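Local coordinates for glycosyl hydrolase 25 (Streptococcus pneumoniae, PDB 4FF5), which probably cleaves cell-wall peptidoglycan, as family 25 glycosyl hydrolases do, and acts as a virulence factor that takes part in host-cell invasion, at residues Gln130-Ala135 / Ser161-Gly166; Val120-Ala125 / Glu168-Lys173; Ile182-Gly187 / His194-Gly199. All coordinates share one frame; numbering follows the deposited sequence. Where two conformers were deposited one is given.

Contact 1. Residues Gln130-Ala135 / Ser161-Gly166; sequences QEMEKA and SNMNEG
Met132 lays its whole side chain alongside the carbonyl group of Gly166, on the neighbouring helix. CG comes to 3.6 Å from Gly166 O, SD lies 3.8 Å from the same oxygen, and the terminal CE reaches 3.8 Å from Gly166 C. The chain gets there by two bends: CG sits beside the backbone N and anti to the carbonyl carbon (chi1 -69°), and a second turn at chi2 (-71°) bends the thioether so that SD and CE lie beside the Gly166 carbonyl. Gly166 brings only backbone to the meeting, and the two CA atoms stand 6.5 Å apart.

Both helices belong to the outer layer of a TIM barrel. Residues 130-135 lie near the start of helix 129-143, while 163-166 form the first turn of helix 163-177, so the contact joins the opening turns of two successive barrel helices. Asn162 takes the N-cap of the second, and its carbonyl oxygen accepts from Gly166 N in the first turn. From that turn comes Met163, CG anti to its backbone N and the chain bent at chi2, which swings its methyl in to meet Met132 CE at 3.9 Å. Met132 points its methyl at the flank of the Met163 methyl, nearly square to its S-C bond. Met132 also rests on Thr159 and Met160 of the loop that leads into the second helix, whereas Met163 turns to Ile196.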
loop_
_atom_site.group_PDB
_atom_site.type_symbol
_atom_site.label_atom_id
_atom_site.label_comp_id
_atom_site.label_asym_id
_atom_site.label_seq_id
_atom_site.Cartn_x
_atom_site.Cartn_y
_atom_site.Cartn_z
ATOM N N GLN A 130 20.787 -2.493 9.339
ATOM C CA GLN A 130 21.030 -3.752 8.663
ATOM C C GLN A 130 19.694 -4.454 8.364
ATOM O O GLN A 130 19.459 -4.901 7.234
ATOM C CB GLN A 130 21.973 -4.621 9.513
ATOM C CG GLN A 130 23.413 -4.085 9.623
ATOM C CD GLN A 130 23.618 -2.927 10.614
ATOM O OE1 GLN A 130 24.618 -2.199 10.529
ATOM N NE2 GLN A 130 22.706 -2.772 11.568
ATOM N N GLU A 131 18.829 -4.532 9.380
ATOM C CA GLU A 131 17.486 -5.142 9.231
ATOM C C GLU A 131 16.625 -4.357 8.242
ATOM O O GLU A 131 15.863 -4.944 7.465
ATOM C CB GLU A 131 16.759 -5.254 10.577
ATOM C CG GLU A 131 17.457 -6.170 11.586
ATOM C CD GLU A 131 16.595 -6.546 12.786
ATOM O OE1 GLU A 131 15.474 -6.000 12.941
ATOM O OE2 GLU A 131 17.047 -7.407 13.585
ATOM N N MET A 132 16.733 -3.030 8.281
ATOM C CA MET A 132 15.959 -2.193 7.350
ATOM C C MET A 132 16.356 -2.451 5.906
ATOM O O MET A 132 15.491 -2.602 5.043
ATOM C CB MET A 132 16.090 -0.715 7.697
ATOM C CG MET A 132 15.391 -0.357 8.987
ATOM S SD MET A 132 13.595 -0.414 8.776
ATOM C CE MET A 132 13.084 0.636 10.132
ATOM N N GLU A 133 17.665 -2.522 5.655
ATOM C CA GLU A 133 18.183 -2.749 4.314
ATOM C C GLU A 133 17.890 -4.176 3.810
ATOM O O GLU A 133 17.582 -4.363 2.622
ATOM C CB GLU A 133 19.682 -2.402 4.254
ATOM C CG GLU A 133 19.933 -0.913 4.414
ATOM C CD GLU A 133 21.411 -0.531 4.412
ATOM O OE1 GLU A 133 22.287 -1.422 4.359
ATOM O OE2 GLU A 133 21.690 0.673 4.474
ATOM N N LYS A 134 17.949 -5.151 4.723
ATOM C CA LYS A 134 17.598 -6.552 4.445
ATOM C C LYS A 134 16.136 -6.652 4.022
ATOM O O LYS A 134 15.820 -7.251 2.999
ATOM C CB LYS A 134 17.843 -7.408 5.691
ATOM C CG LYS A 134 17.564 -8.896 5.558
ATOM C CD LYS A 134 17.983 -9.594 6.846
ATOM C CE LYS A 134 17.351 -10.965 7.001
ATOM N NZ LYS A 134 18.042 -12.039 6.231
ATOM N N ALA A 135 15.251 -6.059 4.821
ATOM C CA ALA A 135 13.819 -6.071 4.545
ATOM C C ALA A 135 13.481 -5.415 3.202
ATOM O O ALA A 135 12.670 -5.939 2.449
ATOM C CB ALA A 135 13.054 -5.415 5.696
ATOM N N SER A 161 15.304 3.615 17.530
ATOM C CA SER A 161 15.320 4.846 18.336
ATOM C C SER A 161 15.093 6.102 17.501
ATOM O O SER A 161 14.305 6.980 17.881
ATOM C CB SER A 161 16.632 4.977 19.104
ATOM O OG SER A 161 16.752 3.936 20.046
ATOM N N ASN A 162 15.796 6.177 16.374
ATOM C CA ASN A 162 15.568 7.229 15.390
ATOM C C ASN A 162 14.821 6.574 14.224
ATOM O O ASN A 162 15.427 6.106 13.242
ATOM C CB ASN A 162 16.892 7.879 14.940
ATOM C CG ASN A 162 16.696 9.187 14.163
ATOM O OD1 ASN A 162 17.425 10.174 14.377
ATOM N ND2 ASN A 162 15.752 9.202 13.253
ATOM N N MET A 163 13.500 6.518 14.362
ATOM C CA MET A 163 12.665 5.906 13.346
ATOM C C MET A 163 12.783 6.643 12.006
ATOM O O MET A 163 12.730 6.003 10.961
ATOM C CB MET A 163 11.201 5.807 13.824
ATOM C CG MET A 163 10.373 4.761 13.098
ATOM S SD MET A 163 11.117 3.110 13.102
ATOM C CE MET A 163 10.058 2.402 11.830
ATOM N N ASN A 164 12.966 7.968 12.031
ATOM C CA ASN A 164 13.123 8.736 10.785
ATOM C C ASN A 164 14.323 8.243 9.968
ATOM O O ASN A 164 14.229 8.056 8.752
ATOM C CB ASN A 164 13.249 10.242 11.047
ATOM C CG ASN A 164 13.246 11.061 9.760
ATOM O OD1 ASN A 164 12.503 10.765 8.827
ATOM N ND2 ASN A 164 14.064 12.119 9.720
ATOM N N GLU A 165 15.428 7.990 10.662
ATOM C CA GLU A 165 16.646 7.460 10.035
ATOM C C GLU A 165 16.444 6.038 9.482
ATOM O O GLU A 165 16.844 5.742 8.349
ATOM C CB GLU A 165 17.807 7.468 11.023
ATOM C CG GLU A 165 18.466 8.822 11.185
ATOM N N GLY A 166 15.817 5.175 10.276
ATOM C CA GLY A 166 15.551 3.807 9.838
ATOM C C GLY A 166 14.657 3.764 8.612
ATOM O O GLY A 166 14.893 2.975 7.685
#

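Contact 2. Residues Val120-Ala125 / Glu168-Lys173; sequences VYAYVA and ENFRAK
Phe170 reaches from helix 163-177 to Ala122 and Val124 of residues 120-125. Its CB leaves the backbone toward the strand, and with CG anti to the backbone N (chi1 -165°) the ring is carried out from the helix toward the sheet. Along one side of the ring the contacts follow in order. CD2 lies against both branches of Val124, 4.0 Å from CG1 and 4.0 Å from CG2. CE2, one atom further out, still feels Val124 CG2 at 4.1 Å, and CZ at the tip meets Ala122 CB at 3.9 Å. The approach of Ala122 is oblique to the ring.

Val124 CG2 is the methyl that sits squarely over one ring face, 4.0 Å from the centroid and 10° off the normal, which makes a CH-pi contact. Ala122 and Val124, two residues apart, both point their CB atoms at the helix, while Tyr123 between them points away. This alternation is how a TIM-barrel strand supplies the layer between barrel and helices. Helix 129-143 and Leu153 of the next strand close in on the same layer.

One turn of the same helix carries a polar counterpart. Arg171 grips Glu168 side-on, its NE bonding to OE1 at 2.7 Å and almost straight (177°), and its NH2 to OE2 at 2.8 Å, each on the syn side of the carboxylate. This two-pronged bond sets the carboxylate at the guanidinium edge, in its plane, and fixes the rotation of both groups; neither residue touches the strand. Between helix and strand the chemistry is purely apolar, so the join relies on close fit and exclusion of water rather than on directed bonds.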
loop_
_atom_site.group_PDB
_atom_site.type_symbol
_atom_site.label_atom_id
_atom_site.label_comp_id
_atom_site.label_asym_id
_atom_site.label_seq_id
_atom_site.Cartn_x
_atom_site.Cartn_y
_atom_site.Cartn_z
ATOM N N VAL A 120 2.392 -2.235 -4.378
ATOM C CA VAL A 120 2.741 -3.125 -3.289
ATOM C C VAL A 120 3.140 -2.336 -2.043
ATOM O O VAL A 120 3.511 -1.171 -2.149
ATOM C CB VAL A 120 3.878 -4.121 -3.678
ATOM C CG1 VAL A 120 3.366 -5.180 -4.674
ATOM C CG2 VAL A 120 5.137 -3.392 -4.165
ATOM N N TYR A 121 3.099 -2.978 -0.878
ATOM C CA TYR A 121 3.602 -2.348 0.351
ATOM C C TYR A 121 4.354 -3.304 1.277
ATOM O O TYR A 121 4.170 -4.516 1.221
ATOM C CB TYR A 121 2.478 -1.598 1.119
ATOM C CG TYR A 121 1.524 -2.417 2.009
ATOM C CD1 TYR A 121 1.808 -2.617 3.366
ATOM C CD2 TYR A 121 0.304 -2.895 1.511
ATOM C CE1 TYR A 121 0.941 -3.325 4.188
ATOM C CE2 TYR A 121 -0.592 -3.573 2.327
ATOM C CZ TYR A 121 -0.257 -3.796 3.654
ATOM O OH TYR A 121 -1.139 -4.454 4.447
ATOM N N ALA A 122 5.177 -2.734 2.141
ATOM C CA ALA A 122 5.895 -3.491 3.169
ATOM C C ALA A 122 5.710 -2.815 4.507
ATOM O O ALA A 122 5.840 -1.601 4.598
ATOM C CB ALA A 122 7.381 -3.564 2.823
ATOM N N TYR A 123 5.440 -3.610 5.551
ATOM C CA TYR A 123 5.346 -3.097 6.914
ATOM C C TYR A 123 6.778 -2.935 7.417
ATOM O O TYR A 123 7.514 -3.916 7.516
ATOM C CB TYR A 123 4.558 -4.101 7.771
ATOM C CG TYR A 123 4.290 -3.718 9.210
ATOM C CD1 TYR A 123 3.199 -2.893 9.519
ATOM C CD2 TYR A 123 5.037 -4.244 10.263
ATOM C CE1 TYR A 123 2.897 -2.552 10.822
ATOM C CE2 TYR A 123 4.755 -3.889 11.589
ATOM C CZ TYR A 123 3.674 -3.041 11.850
ATOM O OH TYR A 123 3.311 -2.658 13.123
ATOM N N VAL A 124 7.178 -1.689 7.675
ATOM C CA VAL A 124 8.573 -1.342 7.971
ATOM C C VAL A 124 8.792 -1.539 9.463
ATOM O O VAL A 124 8.168 -0.875 10.276
ATOM C CB VAL A 124 8.889 0.117 7.548
ATOM C CG1 VAL A 124 10.286 0.528 7.982
ATOM C CG2 VAL A 124 8.748 0.272 6.038
ATOM N N ALA A 125 9.659 -2.478 9.832
ATOM C CA ALA A 125 9.816 -2.805 11.243
ATOM C C ALA A 125 11.239 -3.245 11.628
ATOM O O ALA A 125 11.426 -3.833 12.686
ATOM C CB ALA A 125 8.797 -3.855 11.651
ATOM N N GLU A 168 14.373 6.128 6.371
ATOM C CA GLU A 168 15.249 6.549 5.295
ATOM C C GLU A 168 16.196 5.437 4.847
ATOM O O GLU A 168 16.443 5.300 3.657
ATOM C CB GLU A 168 16.051 7.805 5.686
ATOM C CG GLU A 168 17.153 8.172 4.694
ATOM C CD GLU A 168 16.664 8.448 3.270
ATOM O OE1 GLU A 168 15.451 8.615 3.030
ATOM O OE2 GLU A 168 17.523 8.534 2.357
ATOM N N ASN A 169 16.723 4.654 5.788
ATOM C CA ASN A 169 17.561 3.505 5.412
ATOM C C ASN A 169 16.824 2.559 4.460
ATOM O O ASN A 169 17.376 2.123 3.424
ATOM C CB ASN A 169 18.030 2.720 6.637
ATOM C CG ASN A 169 18.945 3.521 7.542
ATOM O OD1 ASN A 169 19.747 4.350 7.078
ATOM N ND2 ASN A 169 18.840 3.273 8.845
ATOM N N PHE A 170 15.575 2.265 4.817
ATOM C CA PHE A 170 14.718 1.405 4.003
ATOM C C PHE A 170 14.504 2.028 2.617
ATOM O O PHE A 170 14.738 1.364 1.598
ATOM C CB PHE A 170 13.388 1.181 4.728
ATOM C CG PHE A 170 12.553 0.029 4.186
ATOM C CD1 PHE A 170 11.914 0.115 2.951
ATOM C CD2 PHE A 170 12.380 -1.125 4.939
ATOM C CE1 PHE A 170 11.126 -0.930 2.478
ATOM C CE2 PHE A 170 11.601 -2.186 4.468
ATOM C CZ PHE A 170 10.973 -2.088 3.230
ATOM N N ARG A 171 14.045 3.288 2.592
ATOM C CA ARG A 171 13.809 4.016 1.342
ATOM C C ARG A 171 15.036 4.052 0.409
ATOM O O ARG A 171 14.931 3.732 -0.779
ATOM C CB ARG A 171 13.357 5.454 1.645
ATOM C CG ARG A 171 12.779 6.178 0.437
ATOM C CD ARG A 171 13.024 7.691 0.498
ATOM N NE ARG A 171 14.461 7.994 0.572
ATOM C CZ ARG A 171 15.295 8.021 -0.466
ATOM N NH1 ARG A 171 14.852 7.758 -1.689
ATOM N NH2 ARG A 171 16.588 8.292 -0.271
ATOM N N ALA A 172 16.172 4.491 0.952
ATOM C CA ALA A 172 17.433 4.563 0.205
ATOM C C ALA A 172 17.826 3.218 -0.408
ATOM O O ALA A 172 18.256 3.151 -1.570
ATOM C CB ALA A 172 18.551 5.077 1.105
ATOM N N LYS A 173 17.696 2.143 0.371
ATOM C CA LYS A 173 18.049 0.828 -0.151
ATOM C C LYS A 173 17.137 0.436 -1.314
ATOM O O LYS A 173 17.607 -0.040 -2.359
ATOM C CB LYS A 173 18.048 -0.234 0.950
ATOM C CG LYS A 173 18.436 -1.632 0.468
ATOM C CD LYS A 173 19.949 -1.719 0.223
ATOM C CE LYS A 173 20.373 -3.164 0.004
ATOM N NZ LYS A 173 21.851 -3.246 -0.156
#

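Contact 3. Residues Ile182-Gly187 / His194-Gly199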
loop_
_atom_site.group_PDB
_atom_site.type_symbol
_atom_site.label_atom_id
_atom_site.label_comp_id
_atom_site.label_asym_id
_atom_site.label_seq_id
_atom_site.Cartn_x
_atom_site.Cartn_y
_atom_site.Cartn_z
ATOM N N ILE A 182 8.394 5.421 -4.885
ATOM C CA ILE A 182 8.521 5.009 -3.483
ATOM C C ILE A 182 7.738 5.982 -2.594
ATOM O O ILE A 182 8.137 7.144 -2.410
ATOM C CB ILE A 182 9.978 4.928 -2.991
ATOM C CG1 ILE A 182 10.855 4.111 -3.946
ATOM C CG2 ILE A 182 10.037 4.257 -1.625
ATOM C CD1 ILE A 182 12.295 4.050 -3.458
ATOM N N GLY A 183 6.631 5.485 -2.049
ATOM C CA GLY A 183 5.755 6.325 -1.246
ATOM C C GLY A 183 5.783 5.887 0.191
ATOM O O GLY A 183 6.255 4.785 0.508
ATOM N N ILE A 184 5.289 6.750 1.074
ATOM C CA ILE A 184 5.232 6.411 2.507
ATOM C C ILE A 184 3.788 6.494 3.030
ATOM O O ILE A 184 3.095 7.450 2.782
ATOM C CB ILE A 184 6.185 7.299 3.376
ATOM C CG1 ILE A 184 6.071 6.882 4.858
ATOM C CG2 ILE A 184 5.867 8.795 3.177
ATOM C CD1 ILE A 184 7.125 7.490 5.771
ATOM N N TYR A 185 3.351 5.437 3.716
ATOM C CA TYR A 185 2.136 5.441 4.505
ATOM C C TYR A 185 2.498 5.688 5.981
ATOM O O TYR A 185 3.314 4.964 6.572
ATOM C CB TYR A 185 1.435 4.094 4.323
ATOM C CG TYR A 185 0.302 3.753 5.275
ATOM C CD1 TYR A 185 -1.019 3.866 4.873
ATOM C CD2 TYR A 185 0.563 3.277 6.568
ATOM C CE1 TYR A 185 -2.058 3.493 5.721
ATOM C CE2 TYR A 185 -0.472 2.911 7.425
ATOM C CZ TYR A 185 -1.766 3.025 7.006
ATOM O OH TYR A 185 -2.783 2.650 7.874
ATOM N N VAL A 186 1.902 6.725 6.564
ATOM C CA VAL A 186 2.187 7.052 7.969
ATOM C C VAL A 186 1.037 7.879 8.559
ATOM O O VAL A 186 0.479 8.740 7.875
ATOM C CB VAL A 186 3.585 7.741 8.103
ATOM C CG1 VAL A 186 3.676 9.059 7.333
ATOM C CG2 VAL A 186 3.987 7.923 9.568
ATOM N N GLY A 187 0.671 7.606 9.808
ATOM C CA GLY A 187 -0.363 8.419 10.479
ATOM C C GLY A 187 0.208 9.787 10.833
ATOM O O GLY A 187 1.436 9.954 10.967
ATOM N N HIS A 194 7.670 11.384 15.683
ATOM C CA HIS A 194 9.012 10.903 15.368
ATOM C C HIS A 194 9.685 11.682 14.284
ATOM O O HIS A 194 10.715 11.249 13.757
ATOM C CB HIS A 194 8.982 9.416 15.060
ATOM C CG HIS A 194 8.434 8.596 16.193
ATOM N ND1 HIS A 194 9.200 8.200 17.237
ATOM C CD2 HIS A 194 7.149 8.129 16.446
ATOM C CE1 HIS A 194 8.440 7.499 18.101
ATOM N NE2 HIS A 194 7.191 7.447 17.614
ATOM N N SER A 195 9.134 12.852 13.959
ATOM C CA SER A 195 9.737 13.710 12.947
ATOM C C SER A 195 10.049 12.936 11.666
ATOM O O SER A 195 11.126 13.100 11.082
ATOM C CB SER A 195 11.029 14.344 13.490
ATOM O OG SER A 195 10.771 15.136 14.628
ATOM N N ILE A 196 9.106 12.089 11.249
ATOM C CA ILE A 196 9.257 11.295 10.031
ATOM C C ILE A 196 9.164 12.226 8.833
ATOM O O ILE A 196 8.101 12.790 8.541
ATOM C CB ILE A 196 8.178 10.204 9.879
ATOM C CG1 ILE A 196 8.094 9.285 11.115
ATOM C CG2 ILE A 196 8.445 9.399 8.610
ATOM C CD1 ILE A 196 9.310 8.413 11.375
ATOM N N ASP A 197 10.298 12.377 8.168
ATOM C CA ASP A 197 10.436 13.240 7.003
ATOM C C ASP A 197 9.881 12.524 5.790
ATOM O O ASP A 197 10.351 11.440 5.427
ATOM C CB ASP A 197 11.917 13.527 6.798
ATOM C CG ASP A 197 12.177 14.678 5.833
ATOM O OD1 ASP A 197 11.260 15.122 5.106
ATOM O OD2 ASP A 197 13.337 15.135 5.812
ATOM N N THR A 198 8.885 13.120 5.151
ATOM C CA THR A 198 8.303 12.503 3.957
ATOM C C THR A 198 8.883 13.088 2.648
ATOM O O THR A 198 8.532 12.633 1.556
ATOM C CB THR A 198 6.764 12.612 3.949
ATOM O OG1 THR A 198 6.372 13.977 3.729
ATOM C CG2 THR A 198 6.172 12.111 5.277
ATOM N N GLY A 199 9.759 14.083 2.780
ATOM C CA GLY A 199 10.252 14.888 1.646
ATOM C C GLY A 199 10.859 14.118 0.479
ATOM O O GLY A 199 10.648 14.461 -0.677
#
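Asp197 OD1 accepts the backbone N of Gly199 at 3.0 Å, closing an Asx turn around Thr198, the residue that packs against Ile184 of the strand. The N-H comes in from above the carboxylate plane, 42° out of it, and the bond is moderately bent (158°). The CB of Asp197 is directed away from the strand, while those of Ile196 and Thr198 on either side are directed at it.

Ile184 receives both with different branches. Its CG1 lies anti to the backbone N (chi1 -180°), which sends CD1 along to Ile196 CG2, 3.7 Å away, the two side chains crossing at a slant. The shorter branch, CG2, meets Thr198 CG2 at 3.9 Å and Thr198 CB at 4.0 Å; here the side chains cross at about a right angle, and the threonine presents its methyl to the strand. Val186 adds a looser touch, its CG1 4.4 Å from Thr198 CG2. Ile184 also touches Val155, Val167 and Val204, whereas the neighbouring Tyr185 reaches Asp154 and bonds through its hydroxyl to Gln230.

Ser195, with positive phi, is the C-prime residue of the Schellman motif that ends helix 188-193 and turns the chain back over the strand. Strand 182-186, this short helix, the returning loop and the adjacent parallel strand 203-207 make up a beta-alpha-beta crossover, the repeating element of the TIM barrel.

How the contacts relate
All three contacts are buried, and no polar bond joins the two segments of any of them, but they lie at different depths. Contact 1 is the outermost, helix against helix; contacts 2 and 3 are nearer the middle, each backing onto a strand of the same sheet. Helix 163-177 serves both contact 1 and contact 2, which touch directly: Met132 CE packs 3.5 Å from Val124 CG1. Contact 1 sets thioethers against a backbone carbonyl and each other, contact 2 a ring against aliphatic methyls, contact 3 beta-branched side chains against one another. Between contacts 1 and 3 the tie is polar, with Asn164 OD1 probably accepting Asp197 N at 2.8 Å.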